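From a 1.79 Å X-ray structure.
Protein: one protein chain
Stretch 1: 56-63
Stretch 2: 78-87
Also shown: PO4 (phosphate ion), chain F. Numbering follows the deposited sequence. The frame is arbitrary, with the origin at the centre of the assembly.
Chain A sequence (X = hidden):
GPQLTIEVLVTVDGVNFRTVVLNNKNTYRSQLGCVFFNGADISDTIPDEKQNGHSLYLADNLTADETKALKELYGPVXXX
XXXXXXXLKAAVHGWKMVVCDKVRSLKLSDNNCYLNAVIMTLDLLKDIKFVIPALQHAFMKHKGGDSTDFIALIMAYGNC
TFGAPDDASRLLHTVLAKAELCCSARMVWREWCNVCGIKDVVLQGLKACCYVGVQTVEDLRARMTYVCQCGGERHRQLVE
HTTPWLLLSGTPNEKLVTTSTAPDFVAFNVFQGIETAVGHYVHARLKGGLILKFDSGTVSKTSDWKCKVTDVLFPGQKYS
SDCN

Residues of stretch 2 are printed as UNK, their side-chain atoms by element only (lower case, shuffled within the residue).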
ATOM      1  N   LEU A  56       1.380  -4.531 -27.869  1.00 35.56           N
ATOM      2  CA  LEU A  56       0.565  -3.737 -26.938  1.00 36.21           C
ATOM      3  C   LEU A  56       0.698  -4.236 -25.530  1.00 34.01           C
ATOM      4  O   LEU A  56       0.754  -5.467 -25.279  1.00 31.35           O
ATOM      5  CB  LEU A  56      -0.921  -3.743 -27.328  1.00 36.71           C
ATOM      6  CG  LEU A  56      -1.313  -3.092 -28.644  1.00 40.16           C
ATOM      7  CD1 LEU A  56      -2.828  -3.328 -28.788  1.00 36.94           C
ATOM      8  CD2 LEU A  56      -0.947  -1.580 -28.685  1.00 44.02           C
ATOM      9  N   TYR A  57       0.715  -3.278 -24.598  1.00 31.66           N
ATOM     10  CA  TYR A  57       0.794  -3.630 -23.173  1.00 31.75           C
ATOM     11  C   TYR A  57      -0.585  -3.706 -22.568  1.00 34.26           C
ATOM     12  O   TYR A  57      -1.240  -2.747 -22.454  1.00 25.84           O
ATOM     13  CB  TYR A  57       1.691  -2.633 -22.425  1.00 33.32           C
ATOM     14  CG  TYR A  57       3.058  -3.145 -22.475  1.00 37.48           C
ATOM     15  CD1 TYR A  57       3.885  -2.855 -23.556  1.00 37.16           C
ATOM     16  CD2 TYR A  57       3.513  -4.018 -21.472  1.00 41.04           C
ATOM     17  CE1 TYR A  57       5.163  -3.408 -23.627  1.00 44.72           C
ATOM     18  CE2 TYR A  57       4.798  -4.536 -21.512  1.00 43.22           C
ATOM     19  CZ  TYR A  57       5.590  -4.256 -22.602  1.00 43.01           C
ATOM     20  OH  TYR A  57       6.851  -4.801 -22.599  1.00 63.25           O
ATOM     21  N   LEU A  58      -1.071  -4.881 -22.223  1.00 26.02           N
ATOM     22  CA  LEU A  58      -2.458  -4.999 -21.702  1.00 26.27           C
ATOM     23  C   LEU A  58      -2.479  -4.760 -20.167  1.00 27.45           C
ATOM     24  O   LEU A  58      -1.582  -5.236 -19.447  1.00 27.98           O
ATOM     25  CB  LEU A  58      -3.029  -6.403 -21.999  1.00 27.10           C
ATOM     26  CG  LEU A  58      -4.501  -6.662 -21.584  1.00 29.66           C
ATOM     27  CD1 LEU A  58      -5.565  -5.758 -22.303  1.00 26.64           C
ATOM     28  CD2 LEU A  58      -4.788  -8.116 -21.903  1.00 29.22           C
ATOM     29  N   ALA A  59      -3.457  -4.003 -19.650  1.00 29.27           N
ATOM     30  CA  ALA A  59      -3.491  -3.670 -18.183  1.00 28.62           C
ATOM     31  C   ALA A  59      -4.649  -4.424 -17.472  1.00 31.75           C
ATOM     32  O   ALA A  59      -4.667  -4.480 -16.257  1.00 33.70           O
ATOM     33  CB  ALA A  59      -3.576  -2.158 -17.920  1.00 31.29           C
ATOM     34  N   ASP A  60      -5.619  -5.002 -18.205  1.00 30.25           N
ATOM     35  CA  ASP A  60      -6.772  -5.687 -17.531  1.00 31.33           C
ATOM     36  C   ASP A  60      -7.419  -6.562 -18.525  1.00 32.43           C
ATOM     37  O   ASP A  60      -6.998  -6.585 -19.665  1.00 32.52           O
ATOM     38  CB  ASP A  60      -7.787  -4.730 -16.806  1.00 32.66           C
ATOM     39  CG  ASP A  60      -8.481  -3.708 -17.777  1.00 33.32           C
ATOM     40  OD1 ASP A  60      -8.613  -4.006 -19.006  1.00 31.67           O
ATOM     41  OD2 ASP A  60      -8.913  -2.609 -17.290  1.00 45.49           O
ATOM     42  N   ASN A  61      -8.343  -7.414 -18.075  1.00 37.08           N
ATOM     43  CA  ASN A  61      -8.842  -8.477 -18.929  1.00 34.94           C
ATOM     44  C   ASN A  61      -7.908  -9.564 -19.371  1.00 38.19           C
ATOM     45  O   ASN A  61      -8.025  -9.970 -20.517  1.00 33.12           O
ATOM     46  CB  ASN A  61      -9.384  -7.913 -20.225  1.00 36.57           C
ATOM     47  CG  ASN A  61     -10.725  -7.469 -20.047  1.00 40.11           C
ATOM     48  OD1 ASN A  61     -10.990  -6.277 -20.216  1.00 48.50           O
ATOM     49  ND2 ASN A  61     -11.581  -8.367 -19.552  1.00 46.37           N
ATOM     50  N   LEU A  62      -7.095 -10.120 -18.457  1.00 29.56           N
ATOM     51  CA  LEU A  62      -5.949 -10.840 -18.872  1.00 29.40           C
ATOM     52  C   LEU A  62      -6.488 -12.271 -18.910  1.00 31.07           C
ATOM     53  O   LEU A  62      -7.418 -12.601 -18.143  1.00 26.22           O
ATOM     54  CB  LEU A  62      -4.835 -10.771 -17.778  1.00 32.40           C
ATOM     55  CG  LEU A  62      -4.217  -9.494 -17.176  1.00 35.66           C
ATOM     56  CD1 LEU A  62      -2.908  -9.817 -16.437  1.00 28.38           C
ATOM     57  CD2 LEU A  62      -4.092  -8.256 -18.081  1.00 32.05           C
ATOM     58  N   THR A  63      -5.902 -13.048 -19.793  1.00 29.74           N
ATOM     59  CA  THR A  63      -6.128 -14.496 -19.910  1.00 34.50           C
ATOM     60  C   THR A  63      -5.504 -15.195 -18.727  1.00 34.71           C
ATOM     61  O   THR A  63      -4.751 -14.592 -17.933  1.00 32.98           O
ATOM     62  CB  THR A  63      -5.458 -15.009 -21.188  1.00 35.33           C
ATOM     63  OG1 THR A  63      -4.045 -14.731 -21.102  1.00 38.12           O
ATOM     64  CG2 THR A  63      -5.991 -14.265 -22.448  1.00 33.49           C
ATOM     65  N   UNK A  78      -2.462  -6.273  -6.795  1.00 36.37           N
ATOM     66  CA  UNK A  78      -3.877  -5.945  -6.943  1.00 41.13           C
ATOM     67  C   UNK A  78      -4.218  -5.607  -8.415  1.00 39.88           C
ATOM     68  O   UNK A  78      -3.334  -5.304  -9.218  1.00 35.49           O
ATOM     69  c   UNK A  78      -3.978  -3.416  -6.703  1.00 45.61           C
ATOM     70  c   UNK A  78      -4.264  -4.742  -6.060  1.00 35.24           C
ATOM     71  o   UNK A  78      -2.799  -2.967  -6.615  1.00 51.40           O
ATOM     72  o   UNK A  78      -4.933  -2.778  -7.279  1.00 43.05           O
ATOM     73  N   UNK A  79      -5.509  -5.649  -8.759  1.00 36.71           N
ATOM     74  CA  UNK A  79      -5.915  -5.671 -10.141  1.00 37.08           C
ATOM     75  C   UNK A  79      -5.660  -4.329 -10.756  1.00 29.68           C
ATOM     76  O   UNK A  79      -5.599  -4.234 -11.981  1.00 33.50           O
ATOM     77  c   UNK A  79      -7.424  -5.972 -10.077  1.00 40.15           C
ATOM     78  c   UNK A  79      -6.628  -5.878  -7.812  1.00 41.26           C
ATOM     79  c   UNK A  79      -7.850  -5.778  -8.671  1.00 44.38           C
ATOM     80  N   UNK A  80      -5.397  -3.309  -9.946  1.00 30.93           N
ATOM     81  CA  UNK A  80      -5.089  -1.995 -10.544  1.00 24.79           C
ATOM     82  C   UNK A  80      -3.584  -1.744 -10.809  1.00 27.52           C
ATOM     83  O   UNK A  80      -3.149  -0.709 -11.311  1.00 24.27           O
ATOM     84  o   UNK A  80      -4.702  -0.728  -8.442  1.00 30.86           O
ATOM     85  c   UNK A  80      -7.148  -1.011  -9.229  1.00 31.57           C
ATOM     86  c   UNK A  80      -5.562  -0.848  -9.622  1.00 30.26           C
ATOM     87  N   UNK A  81      -2.777  -2.685 -10.419  1.00 25.88           N
ATOM     88  CA  UNK A  81      -1.295  -2.480 -10.373  1.00 25.83           C
ATOM     89  C   UNK A  81      -0.677  -2.205 -11.766  1.00 23.43           C
ATOM     90  O   UNK A  81       0.185  -1.336 -11.898  1.00 32.04           O
ATOM     91  c   UNK A  81       3.002  -4.109 -11.074  1.00 32.28           C
ATOM     92  c   UNK A  81       0.900  -3.728  -9.894  1.00 27.16           C
ATOM     93  c   UNK A  81       3.071  -3.128  -8.854  1.00 32.51           C
ATOM     94  c   UNK A  81      -0.635  -3.777  -9.841  1.00 21.89           C
ATOM     95  c   UNK A  81       1.586  -4.166 -11.018  1.00 30.65           C
ATOM     96  c   UNK A  81       3.743  -3.555 -10.004  1.00 29.37           C
ATOM     97  c   UNK A  81       1.655  -3.165  -8.823  1.00 28.31           C
ATOM     98  N   UNK A  82      -1.123  -2.924 -12.823  1.00 24.84           N
ATOM     99  CA  UNK A  82      -0.525  -2.610 -14.148  1.00 25.03           C
ATOM    100  C   UNK A  82      -0.884  -1.222 -14.575  1.00 25.26           C
ATOM    101  O   UNK A  82       0.020  -0.513 -15.100  1.00 25.86           O
ATOM    102  c   UNK A  82      -0.314  -4.905 -15.133  1.00 30.75           C
ATOM    103  c   UNK A  82      -0.871  -6.064 -16.038  1.00 36.56           C
ATOM    104  c   UNK A  82      -0.948  -3.515 -15.270  1.00 26.64           C
ATOM    105  c   UNK A  82       1.229  -4.801 -15.191  1.00 29.26           C
ATOM    106  N   UNK A  83      -2.169  -0.893 -14.449  1.00 24.99           N
ATOM    107  CA  UNK A  83      -2.530   0.502 -14.893  1.00 26.50           C
ATOM    108  C   UNK A  83      -1.690   1.490 -14.157  1.00 25.92           C
ATOM    109  O   UNK A  83      -1.292   2.592 -14.710  1.00 32.04           O
ATOM    110  n   UNK A  83      -4.378   3.363 -14.592  1.00 50.89           N
ATOM    111  c   UNK A  83      -4.014   0.839 -14.708  1.00 32.21           C
ATOM    112  c   UNK A  83      -4.375   2.216 -15.321  1.00 43.76           C
ATOM    113  c   UNK A  83      -4.673   4.424 -15.404  1.00 48.20           C
ATOM    114  n   UNK A  83      -4.851   3.949 -16.656  1.00 50.14           N
ATOM    115  c   UNK A  83      -4.671   2.591 -16.641  1.00 46.64           C
ATOM    116  N   UNK A  84      -1.588   1.307 -12.857  1.00 25.60           N
ATOM    117  CA  UNK A  84      -0.782   2.305 -12.062  1.00 26.20           C
ATOM    118  C   UNK A  84       0.714   2.346 -12.412  1.00 25.66           C
ATOM    119  O   UNK A  84       1.277   3.388 -12.620  1.00 24.01           O
ATOM    120  c   UNK A  84      -2.701   2.264  -8.588  1.00 29.94           C
ATOM    121  n   UNK A  84      -1.157  -0.768  -7.090  1.00 25.52           N
ATOM    122  c   UNK A  84      -1.004   2.145 -10.549  1.00 22.03           C
ATOM    123  n   UNK A  84      -2.398   0.876  -8.115  1.00 28.48           N
ATOM    124  n   UNK A  84      -0.321   1.392  -7.194  1.00 24.36           N
ATOM    125  c   UNK A  84      -2.459   2.457 -10.112  1.00 27.18           C
ATOM    126  c   UNK A  84      -1.316   0.525  -7.438  1.00 30.79           C
ATOM    127  N   UNK A  85       1.334   1.188 -12.561  1.00 23.83           N
ATOM    128  CA  UNK A  85       2.722   1.113 -12.963  1.00 25.06           C
ATOM    129  C   UNK A  85       2.958   1.728 -14.356  1.00 28.51           C
ATOM    130  O   UNK A  85       3.888   2.545 -14.526  1.00 28.40           O
ATOM    131  c   UNK A  85       6.027  -1.753 -15.087  1.00 33.08           C
ATOM    132  c   UNK A  85       7.085  -0.951 -14.644  1.00 30.79           C
ATOM    133  c   UNK A  85       4.548  -0.601 -13.529  1.00 27.13           C
ATOM    134  c   UNK A  85       5.629   0.180 -13.091  1.00 28.17           C
ATOM    135  c   UNK A  85       6.877   0.025 -13.657  1.00 31.20           C
ATOM    136  c   UNK A  85       3.193  -0.405 -12.912  1.00 24.46           C
ATOM    137  c   UNK A  85       4.755  -1.568 -14.519  1.00 30.63           C
ATOM    138  N   UNK A  86       2.040   1.479 -15.317  1.00 28.26           N
ATOM    139  CA  UNK A  86       2.323   1.926 -16.631  1.00 27.45           C
ATOM    140  C   UNK A  86       2.159   3.417 -16.599  1.00 28.31           C
ATOM    141  O   UNK A  86       3.001   4.050 -17.193  1.00 28.97           O
ATOM    142  c   UNK A  86       2.582  -2.257 -17.962  1.00 34.87           C
ATOM    143  c   UNK A  86       0.336  -2.160 -18.805  1.00 34.67           C
ATOM    144  c   UNK A  86       0.313  -0.767 -18.558  1.00 35.92           C
ATOM    145  o   UNK A  86       1.424  -4.258 -18.744  1.00 45.11           O
ATOM    146  c   UNK A  86       2.560  -0.874 -17.725  1.00 32.41           C
ATOM    147  c   UNK A  86       1.478  -2.868 -18.504  1.00 38.04           C
ATOM    148  c   UNK A  86       1.364   1.405 -17.729  1.00 26.01           C
ATOM    149  c   UNK A  86       1.404  -0.128 -17.989  1.00 30.94           C
ATOM    150  N   UNK A  87       1.156   3.953 -15.872  1.00 27.60           N
ATOM    151  CA  UNK A  87       0.987   5.458 -15.817  1.00 28.90           C
ATOM    152  C   UNK A  87       2.160   6.115 -15.072  1.00 30.04           C
ATOM    153  O   UNK A  87       2.541   7.243 -15.428  1.00 31.10           O
ATOM    154  o   UNK A  87      -1.447   5.207 -15.572  1.00 36.42           O
ATOM    155  c   UNK A  87      -0.307   5.899 -15.067  1.00 29.59           C
TER
HETATM  156  P   PO4 F 405      -8.283  -9.381 -14.875  1.00 83.96           P
HETATM  157  O1  PO4 F 405      -9.344 -10.409 -15.223  1.00 77.76           O
HETATM  158  O2  PO4 F 405      -7.082 -10.077 -14.273  1.00 96.06           O
HETATM  159  O3  PO4 F 405      -7.759  -8.657 -16.081  1.00 79.09           O
HETATM  160  O4  PO4 F 405      -8.909  -8.404 -13.895  1.00 96.64           O
HETATM  161  O   HOH W   1      -4.103  -2.939 -13.884  1.00 30.65           O
HETATM  162  O   HOH W   2      -4.383  -6.854 -13.823  1.00 51.37           O

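Position 78 has two side-chain carbons, the second carrying two oxygens, and lies out of reach of stretch 1. It is Asp78. It opens a type I turn that ends at position 81.

Position 79 has three carbons that close a ring onto the backbone N. It is Pro79. Its carbonyl points to water 1, with Pro79 O 2.7 Å from the water O.

Position 80 has one carbon bearing one oxygen and one carbon. It is Thr80, and its CB points away from stretch 1. Thr80 N donates to Asp78 OD2 at 2.8 Å, a capping bond ahead of the helix.

Position 81 has one carbon and then a ring of six carbons with no oxygen. It is Phe81. It is buried but makes no contact with stretch 1. Phe81 N closes the turn on Asp78 O at 2.9 Å.

Position 82 has four carbons, forked at the second. Its CB points toward stretch 1 and lies 3.9 Å from Ala59 CA. It is Leu82. One branch end, Leu82 CD1, is 3.6 Å from Leu58 O and 4.3 Å from Leu62 CD1.

Position 83 has one carbon and then a five-membered ring of three carbons and two nitrogens. It is His83. Its CB is 4.4 Å from Ala59 CB, and its ring lies beyond this contact.

Position 84 has three carbons, a nitrogen, and a carbon with two more nitrogens. It is Arg84. It turns back within its own stretch: Arg84 NH2 forms a salt bridge with Asp78 OD1 at 2.8 Å, and Arg84 NE donates to Thr80 OG1 at 2.8 Å.

Position 85 again has one carbon and a six-carbon ring. It is Phe85, out of reach of stretch 1.

Position 86 has one carbon and a six-carbon ring bearing one oxygen. That oxygen is 3.2 Å from Leu58 O. It is Tyr86, and Tyr86 OH donates a hydrogen bond to Leu58 O. The edge of the Tyr57 ring meets the Tyr86 face in an offset pair, with planes at 79°.

Position 87 has one carbon and one oxygen. It is Ser87. Ser87 OG donates to His83 O at 2.8 Å.

The contact is mainly apolar. Ala59 packs against the helix, its CB 4.0 Å from both Leu82 CB and Tyr86 CE2. The Tyr86 hydroxyl makes the one direct hydrogen bond between the stretches. Water 1 adds a bridge: its O is 2.9 Å from Ala59 O and 2.9 Å from His83 N, from which it accepts.

Stretch 2 (78-87) DPTFLHRFYS
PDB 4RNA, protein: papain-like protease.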